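GTN Reductase (Agrobacterium tumefaciens, PDB 4JIP) binds FMN and is probably an Old Yellow Enzyme-type reductase that uses NADH or NADPH to reduce substrates such as glycerol trinitrate. Local coordinates at residues I94-W99 with D173-H178; A179-L184 with R230-T235. All coordinates share one frame; numbering follows the deposited sequence.

Contacts 1 and 2 follow one another along a single eight-stranded TIM barrel. Contact 1 pairs strands 94-99 and 174-178; contact 2 joins the loop that leaves the second of these to the end of the next strand, 227-231. Their centres lie about 15 Å apart, yet they meet directly: Ile177 O is 2.8 Å from Arg230 N, a probable hydrogen bond between neighbouring strands, and Trp99 NE1 packs 3.4 Å from Tyr183 CG. Both reach the same active-site ligands. Contact 1 supplies Gln97 to the flavin and His178 to O4 of p-hydroxybenzaldehyde, while contact 2 supplies Arg230 to the flavin and Asn181 to that same O4.

Contact 1. Residues I94-W99 with D173-H178. With FMN (flavin mononucleotide), chain B; HBA (p-hydroxybenzaldehyde), chain C.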
loop_
_atom_site.group_PDB
_atom_site.type_symbol
_atom_site.label_atom_id
_atom_site.label_comp_id
_atom_site.label_asym_id
_atom_site.label_seq_id
_atom_site.Cartn_x
_atom_site.Cartn_y
_atom_site.Cartn_z
ATOM N N ILE A 94 10.901 8.146 2.631
ATOM C CA ILE A 94 9.840 7.302 3.161
ATOM C C ILE A 94 8.441 7.905 3.022
ATOM O O ILE A 94 8.232 9.094 3.270
ATOM C CB ILE A 94 10.148 6.917 4.633
ATOM C CG1 ILE A 94 9.174 5.861 5.153
ATOM C CG2 ILE A 94 10.190 8.154 5.529
ATOM C CD1 ILE A 94 9.664 5.194 6.428
ATOM N N VAL A 95 7.496 7.074 2.593
ATOM C CA VAL A 95 6.100 7.477 2.482
ATOM C C VAL A 95 5.217 6.528 3.272
ATOM O O VAL A 95 5.469 5.325 3.326
ATOM C CB VAL A 95 5.598 7.529 1.017
ATOM C CG1 VAL A 95 6.173 8.734 0.288
ATOM C CG2 VAL A 95 5.934 6.230 0.275
ATOM N N ALA A 96 4.181 7.083 3.890
ATOM C CA ALA A 96 3.245 6.299 4.689
ATOM C C ALA A 96 2.127 5.758 3.802
ATOM O O ALA A 96 1.486 6.523 3.082
ATOM C CB ALA A 96 2.662 7.166 5.797
ATOM N N GLN A 97 1.887 4.449 3.847
ATOM C CA GLN A 97 0.766 3.887 3.096
ATOM C C GLN A 97 -0.527 4.026 3.901
ATOM O O GLN A 97 -0.868 3.142 4.700
ATOM C CB GLN A 97 0.998 2.417 2.703
ATOM C CG GLN A 97 -0.105 1.874 1.781
ATOM C CD GLN A 97 -0.029 0.374 1.506
ATOM O OE1 GLN A 97 0.163 -0.432 2.416
ATOM N NE2 GLN A 97 -0.197 -0.003 0.238
ATOM N N ILE A 98 -1.237 5.137 3.698
ATOM C CA ILE A 98 -2.479 5.383 4.439
ATOM C C ILE A 98 -3.598 4.427 4.012
ATOM O O ILE A 98 -3.920 4.290 2.832
ATOM C CB ILE A 98 -2.941 6.860 4.388
ATOM C CG1 ILE A 98 -3.260 7.300 2.952
ATOM C CG2 ILE A 98 -1.883 7.762 5.010
ATOM C CD1 ILE A 98 -3.825 8.703 2.875
ATOM N N TRP A 99 -4.194 3.786 5.001
ATOM C CA TRP A 99 -4.942 2.563 4.781
ATOM C C TRP A 99 -6.375 2.643 5.321
ATOM O O TRP A 99 -6.637 3.257 6.353
ATOM C CB TRP A 99 -4.192 1.433 5.493
ATOM C CG TRP A 99 -4.505 0.055 5.025
ATOM C CD1 TRP A 99 -5.220 -0.297 3.926
ATOM C CD2 TRP A 99 -4.096 -1.167 5.653
ATOM N NE1 TRP A 99 -5.281 -1.665 3.821
ATOM C CE2 TRP A 99 -4.604 -2.223 4.873
ATOM C CE3 TRP A 99 -3.350 -1.471 6.800
ATOM C CZ2 TRP A 99 -4.391 -3.564 5.200
ATOM C CZ3 TRP A 99 -3.134 -2.805 7.120
ATOM C CH2 TRP A 99 -3.655 -3.833 6.323
ATOM N N ASP A 173 7.796 11.860 3.820
ATOM C CA ASP A 173 8.079 12.593 2.596
ATOM C C ASP A 173 6.817 12.721 1.747
ATOM O O ASP A 173 6.739 13.557 0.839
ATOM C CB ASP A 173 9.197 11.901 1.821
ATOM C CG ASP A 173 10.528 11.963 2.552
ATOM O OD1 ASP A 173 11.080 13.083 2.643
ATOM O OD2 ASP A 173 11.012 10.909 3.037
ATOM N N GLY A 174 5.820 11.900 2.076
ATOM C CA GLY A 174 4.525 11.941 1.430
ATOM C C GLY A 174 3.729 10.714 1.832
ATOM O O GLY A 174 4.069 10.032 2.803
ATOM N N VAL A 175 2.667 10.428 1.089
ATOM C CA VAL A 175 1.883 9.223 1.334
ATOM C C VAL A 175 1.615 8.423 0.064
ATOM O O VAL A 175 1.592 8.963 -1.044
ATOM C CB VAL A 175 0.531 9.544 1.990
ATOM C CG1 VAL A 175 0.730 10.332 3.272
ATOM C CG2 VAL A 175 -0.359 10.304 1.029
ATOM N N GLU A 176 1.428 7.123 0.245
ATOM C CA GLU A 176 0.889 6.266 -0.788
ATOM C C GLU A 176 -0.520 5.888 -0.375
ATOM O O GLU A 176 -0.713 5.262 0.668
ATOM C CB GLU A 176 1.718 4.996 -0.914
ATOM C CG GLU A 176 1.080 3.951 -1.824
ATOM C CD GLU A 176 2.003 2.790 -2.131
ATOM O OE1 GLU A 176 3.055 3.007 -2.766
ATOM O OE2 GLU A 176 1.674 1.650 -1.738
ATOM N N ILE A 177 -1.507 6.274 -1.173
ATOM C CA ILE A 177 -2.878 5.868 -0.901
ATOM C C ILE A 177 -3.063 4.395 -1.235
ATOM O O ILE A 177 -2.915 3.992 -2.390
ATOM C CB ILE A 177 -3.897 6.690 -1.704
ATOM C CG1 ILE A 177 -3.900 8.153 -1.243
ATOM C CG2 ILE A 177 -5.287 6.091 -1.556
ATOM C CD1 ILE A 177 -4.611 9.087 -2.210
ATOM N N HIS A 178 -3.377 3.588 -0.225
ATOM C CA HIS A 178 -3.635 2.170 -0.455
ATOM C C HIS A 178 -5.003 1.981 -1.135
ATOM O O HIS A 178 -6.053 2.086 -0.494
ATOM C CB HIS A 178 -3.555 1.372 0.857
ATOM C CG HIS A 178 -3.444 -0.106 0.661
ATOM N ND1 HIS A 178 -3.732 -0.734 -0.536
ATOM C CD2 HIS A 178 -3.065 -1.095 1.515
ATOM C CE1 HIS A 178 -3.539 -2.033 -0.409
ATOM N NE2 HIS A 178 -3.136 -2.278 0.820
HETATM N N1 FMN B . 0.872 -4.777 0.361
HETATM C C2 FMN B . 0.290 -3.575 0.731
HETATM O O2 FMN B . -0.148 -2.796 -0.121
HETATM N N3 FMN B . 0.146 -3.262 2.064
HETATM C C4 FMN B . 0.647 -4.109 3.029
HETATM O O4 FMN B . 0.528 -3.812 4.217
HETATM C C4A FMN B . 1.211 -5.327 2.661
HETATM N N5 FMN B . 1.639 -6.220 3.616
HETATM C C5A FMN B . 2.323 -7.372 3.262
HETATM C C6 FMN B . 2.913 -8.171 4.241
HETATM C C7 FMN B . 3.630 -9.302 3.882
HETATM C C7M FMN B . 4.229 -10.170 4.950
HETATM C C8 FMN B . 3.773 -9.638 2.540
HETATM C C8M FMN B . 4.532 -10.873 2.144
HETATM C C9 FMN B . 3.194 -8.837 1.563
HETATM C C9A FMN B . 2.479 -7.689 1.915
HETATM N N10 FMN B . 1.939 -6.846 0.951
HETATM C C10 FMN B . 1.348 -5.651 1.321
HETATM C "C1'" FMN B . 2.161 -7.116 -0.512
HETATM C "C2'" FMN B . 3.560 -6.691 -0.973
HETATM O "O2'" FMN B . 3.692 -5.291 -0.899
HETATM C "C3'" FMN B . 3.839 -7.151 -2.400
HETATM O "O3'" FMN B . 2.767 -6.737 -3.215
HETATM C "C4'" FMN B . 3.993 -8.669 -2.481
HETATM O "O4'" FMN B . 4.849 -9.083 -1.438
HETATM C "C5'" FMN B . 4.577 -9.121 -3.822
HETATM O "O5'" FMN B . 5.856 -8.547 -3.939
HETATM P P FMN B . 7.206 -9.436 -3.886
HETATM O O1P FMN B . 8.346 -8.490 -4.149
HETATM O O2P FMN B . 7.344 -10.068 -2.521
HETATM O O3P FMN B . 7.153 -10.510 -4.942
HETATM C "C1'" HBA C . -0.746 -9.189 4.043
HETATM O "O1'" HBA C . -0.770 -9.247 5.273
HETATM C C1 HBA C . -1.210 -7.973 3.295
HETATM C C2 HBA C . -1.725 -6.863 3.948
HETATM C C3 HBA C . -2.135 -5.757 3.211
HETATM C C4 HBA C . -2.031 -5.755 1.831
HETATM C C5 HBA C . -1.523 -6.866 1.182
HETATM C C6 HBA C . -1.106 -7.964 1.918
HETATM O O4 HBA C . -2.448 -4.666 1.097
HETATM O O HOH W 1 -6.399 3.540 1.878
#
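The flavin and ligand pocket at the C-terminal end of the barrel is lined here by Gln97, Trp99 and His178, three flat groups carried on adjacent parallel strands. The Gln97 amide is stacked on one face of the His178 ring, the planes only 9° apart and NE2 3.2 Å above the imidazole toward its rim. On the other side of the ring plane, displaced past the rim, Trp99 lays a face over His178 CD2; its five-membered ring and the imidazole are nearly parallel but slid apart, centroids 4.5 Å from each other.

Glutamine suits the flavin because its amide both gives and accepts: NE2 donates to FMN O2 over 2.8 Å in a nearly straight bond, and OE1 accepts from FMN N3 at 2.9 Å. These two bonds fix the rotation of the amide. With CG turned opposite the backbone N (chi1 -165°), His178 reaches into the pocket, where NE2 donates to the phenol oxygen O4 of p-hydroxybenzaldehyde at a short 2.5 Å; ND1 accepts from Ala180 N, which sets the orientation of the ring. Trp99 borders the same ligand through CZ2 and CH2.

Away from the ligands, backbone bonds such as Glu176 N to Ala96 O (2.9 Å) join the strands. Val95, Gln97 and Glu176 point to the barrel interior, where Glu176 OE1 is hydrogen-bonded to His265. On the other face the branched side chains of Ile98 and Val175 meet, CG2 to CG1 at 4.1 Å, and both pack on Val218 of helix 204-222. At the start of the pair Asp173 OD2 accepts from Ile94 N (2.8 Å) and also bonds His88. Neighbouring parallel strands whose C-terminal ends carry ligand-binding side chains are the TIM-barrel arrangement, used here for an Old Yellow Enzyme flavin site.

Contact 2. Residues A179-L184 with R230-T235; sequences AANGYL and RLSPVT. With FMN (flavin mononucleotide), chain B; HBA (p-hydroxybenzaldehyde), chain C.
The Arg230 guanidinium meets FMN O2 and C1' at its edge, while Asn181 ND2 approaches it obliquely, 3.9 Å from NH1; O4 of p-hydroxybenzaldehyde lies at the edge of the Tyr183 ring, 3.1 Å from CE2. They belong to the TIM-barrel active site, where the loop after strand 174-178 lies beside the end of strand 227-231. Arginine brings several donors to the cofactor: NH1 bonds FMN O2 at 2.9 Å and the ribityl O2' at 3.1 Å, so one group ties the pyrimidine end of the flavin to its side chain. Its positive charge next to O2 would probably favour electron density building up there in the reduced flavin.

Asn181 donates from ND2 to the phenol O4 at 2.9 Å, while OD1 accepts from Thr271. Two N-H donors, this one and that of His178, thus converge on O4 and would probably favour the phenolate form, if the ligand ionises. Asn181 and Gly182 are the central residues of a type I' turn, whose positive phi angles both types tolerate. Asn181 N donates to Ser232 OG (2.8 Å), placed by a chi1 of 53°; that hydroxyl also bonds Glu186. Small Ala180 fits between this oxygen and Arg230, its CB 3.9 Å from Arg230 CG. Nearby, one water donates to Ala179 O and accepts from Ser232 N, 2.8 Å from each atom.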
loop_
_atom_site.group_PDB
_atom_site.type_symbol
_atom_site.label_atom_id
_atom_site.label_comp_id
_atom_site.label_asym_id
_atom_site.label_seq_id
_atom_site.Cartn_x
_atom_site.Cartn_y
_atom_site.Cartn_z
ATOM N N ALA A 179 -4.973 1.703 -2.433
ATOM C CA ALA A 179 -6.182 1.487 -3.222
ATOM C C ALA A 179 -6.140 0.093 -3.844
ATOM O O ALA A 179 -6.768 -0.166 -4.874
ATOM C CB ALA A 179 -6.310 2.552 -4.311
ATOM N N ALA A 180 -5.401 -0.806 -3.206
ATOM C CA ALA A 180 -5.127 -2.095 -3.809
ATOM C C ALA A 180 -5.603 -3.248 -2.934
ATOM O O ALA A 180 -6.171 -3.036 -1.866
ATOM C CB ALA A 180 -3.632 -2.223 -4.102
ATOM N N ASN A 181 -5.382 -4.462 -3.424
ATOM C CA ASN A 181 -5.511 -5.679 -2.631
ATOM C C ASN A 181 -6.861 -5.900 -1.927
ATOM O O ASN A 181 -6.913 -6.417 -0.807
ATOM C CB ASN A 181 -4.338 -5.769 -1.645
ATOM C CG ASN A 181 -2.991 -5.793 -2.353
ATOM O OD1 ASN A 181 -2.892 -6.229 -3.507
ATOM N ND2 ASN A 181 -1.949 -5.320 -1.671
ATOM N N GLY A 182 -7.947 -5.503 -2.584
ATOM C CA GLY A 182 -9.277 -5.778 -2.071
ATOM C C GLY A 182 -9.697 -4.995 -0.833
ATOM O O GLY A 182 -10.644 -5.386 -0.145
ATOM N N TYR A 183 -9.014 -3.891 -0.537
ATOM C CA TYR A 183 -9.417 -3.069 0.606
ATOM C C TYR A 183 -10.488 -2.050 0.225
ATOM O O TYR A 183 -11.037 -2.133 -0.876
ATOM C CB TYR A 183 -8.202 -2.457 1.305
ATOM C CG TYR A 183 -7.353 -3.557 1.883
ATOM C CD1 TYR A 183 -7.777 -4.268 2.994
ATOM C CD2 TYR A 183 -6.166 -3.942 1.270
ATOM C CE1 TYR A 183 -7.024 -5.304 3.500
ATOM C CE2 TYR A 183 -5.407 -4.976 1.771
ATOM C CZ TYR A 183 -5.841 -5.652 2.883
ATOM O OH TYR A 183 -5.086 -6.681 3.377
ATOM N N LEU A 184 -10.803 -1.123 1.132
ATOM C CA LEU A 184 -11.980 -0.250 0.987
ATOM C C LEU A 184 -12.144 0.384 -0.391
ATOM O O LEU A 184 -13.200 0.248 -1.021
ATOM C CB LEU A 184 -11.996 0.860 2.041
ATOM C CG LEU A 184 -13.202 1.798 1.900
ATOM C CD1 LEU A 184 -14.508 1.014 2.087
ATOM C CD2 LEU A 184 -13.122 2.967 2.867
ATOM N N ARG A 230 -1.422 3.183 -4.638
ATOM C CA ARG A 230 -1.153 1.823 -5.087
ATOM C C ARG A 230 -2.401 1.206 -5.706
ATOM O O ARG A 230 -3.473 1.271 -5.125
ATOM C CB ARG A 230 -0.664 0.949 -3.935
ATOM C CG ARG A 230 -0.175 -0.423 -4.386
ATOM C CD ARG A 230 0.521 -1.187 -3.269
ATOM N NE ARG A 230 1.735 -1.847 -3.746
ATOM C CZ ARG A 230 2.199 -2.998 -3.269
ATOM N NH1 ARG A 230 1.547 -3.623 -2.300
ATOM N NH2 ARG A 230 3.313 -3.527 -3.760
ATOM N N LEU A 231 -2.244 0.613 -6.885
ATOM C CA LEU A 231 -3.328 -0.075 -7.571
ATOM C C LEU A 231 -2.944 -1.532 -7.835
ATOM O O LEU A 231 -1.762 -1.872 -7.932
ATOM C CB LEU A 231 -3.635 0.623 -8.891
ATOM C CG LEU A 231 -4.021 2.097 -8.766
ATOM C CD1 LEU A 231 -3.943 2.810 -10.118
ATOM C CD2 LEU A 231 -5.406 2.231 -8.165
ATOM N N SER A 232 -3.949 -2.387 -7.952
ATOM C CA SER A 232 -3.732 -3.795 -8.254
ATOM C C SER A 232 -4.895 -4.285 -9.110
ATOM O O SER A 232 -5.881 -4.812 -8.595
ATOM C CB SER A 232 -3.642 -4.598 -6.961
ATOM O OG SER A 232 -4.765 -4.345 -6.135
ATOM N N PRO A 233 -4.787 -4.088 -10.427
ATOM C CA PRO A 233 -5.909 -4.251 -11.366
ATOM C C PRO A 233 -6.615 -5.616 -11.361
ATOM O O PRO A 233 -7.833 -5.654 -11.561
ATOM C CB PRO A 233 -5.259 -3.992 -12.724
ATOM C CG PRO A 233 -4.120 -3.061 -12.415
ATOM C CD PRO A 233 -3.595 -3.513 -11.078
ATOM N N VAL A 234 -5.884 -6.707 -11.143
ATOM C CA VAL A 234 -6.469 -8.037 -11.309
ATOM C C VAL A 234 -6.256 -8.953 -10.111
ATOM O O VAL A 234 -6.554 -10.144 -10.178
ATOM C CB VAL A 234 -5.928 -8.753 -12.575
ATOM C CG1 VAL A 234 -6.176 -7.908 -13.810
ATOM C CG2 VAL A 234 -4.430 -9.080 -12.419
ATOM N N THR A 235 -5.737 -8.406 -9.022
ATOM C CA THR A 235 -5.471 -9.218 -7.845
ATOM C C THR A 235 -6.745 -9.858 -7.260
ATOM O O THR A 235 -7.809 -9.233 -7.202
ATOM C CB THR A 235 -4.727 -8.420 -6.756
ATOM O OG1 THR A 235 -4.234 -9.323 -5.763
ATOM C CG2 THR A 235 -5.657 -7.402 -6.103
HETATM N N1 FMN B . 0.872 -4.777 0.361
HETATM C C2 FMN B . 0.290 -3.575 0.731
HETATM O O2 FMN B . -0.148 -2.796 -0.121
HETATM N N3 FMN B . 0.146 -3.262 2.064
HETATM C C4 FMN B . 0.647 -4.109 3.029
HETATM O O4 FMN B . 0.528 -3.812 4.217
HETATM C C4A FMN B . 1.211 -5.327 2.661
HETATM N N5 FMN B . 1.639 -6.220 3.616
HETATM C C5A FMN B . 2.323 -7.372 3.262
HETATM C C6 FMN B . 2.913 -8.171 4.241
HETATM C C7 FMN B . 3.630 -9.302 3.882
HETATM C C7M FMN B . 4.229 -10.170 4.950
HETATM C C8 FMN B . 3.773 -9.638 2.540
HETATM C C8M FMN B . 4.532 -10.873 2.144
HETATM C C9 FMN B . 3.194 -8.837 1.563
HETATM C C9A FMN B . 2.479 -7.689 1.915
HETATM N N10 FMN B . 1.939 -6.846 0.951
HETATM C C10 FMN B . 1.348 -5.651 1.321
HETATM C "C1'" FMN B . 2.161 -7.116 -0.512
HETATM C "C2'" FMN B . 3.560 -6.691 -0.973
HETATM O "O2'" FMN B . 3.692 -5.291 -0.899
HETATM C "C3'" FMN B . 3.839 -7.151 -2.400
HETATM O "O3'" FMN B . 2.767 -6.737 -3.215
HETATM C "C4'" FMN B . 3.993 -8.669 -2.481
HETATM O "O4'" FMN B . 4.849 -9.083 -1.438
HETATM C "C5'" FMN B . 4.577 -9.121 -3.822
HETATM O "O5'" FMN B . 5.856 -8.547 -3.939
HETATM P P FMN B . 7.206 -9.436 -3.886
HETATM O O1P FMN B . 8.346 -8.490 -4.149
HETATM O O2P FMN B . 7.344 -10.068 -2.521
HETATM O O3P FMN B . 7.153 -10.510 -4.942
HETATM C "C1'" HBA C . -0.746 -9.189 4.043
HETATM O "O1'" HBA C . -0.770 -9.247 5.273
HETATM C C1 HBA C . -1.210 -7.973 3.295
HETATM C C2 HBA C . -1.725 -6.863 3.948
HETATM C C3 HBA C . -2.135 -5.757 3.211
HETATM C C4 HBA C . -2.031 -5.755 1.831
HETATM C C5 HBA C . -1.523 -6.866 1.182
HETATM C C6 HBA C . -1.106 -7.964 1.918
HETATM O O4 HBA C . -2.448 -4.666 1.097
HETATM O O HOH W 2 -6.535 -1.460 -7.326
#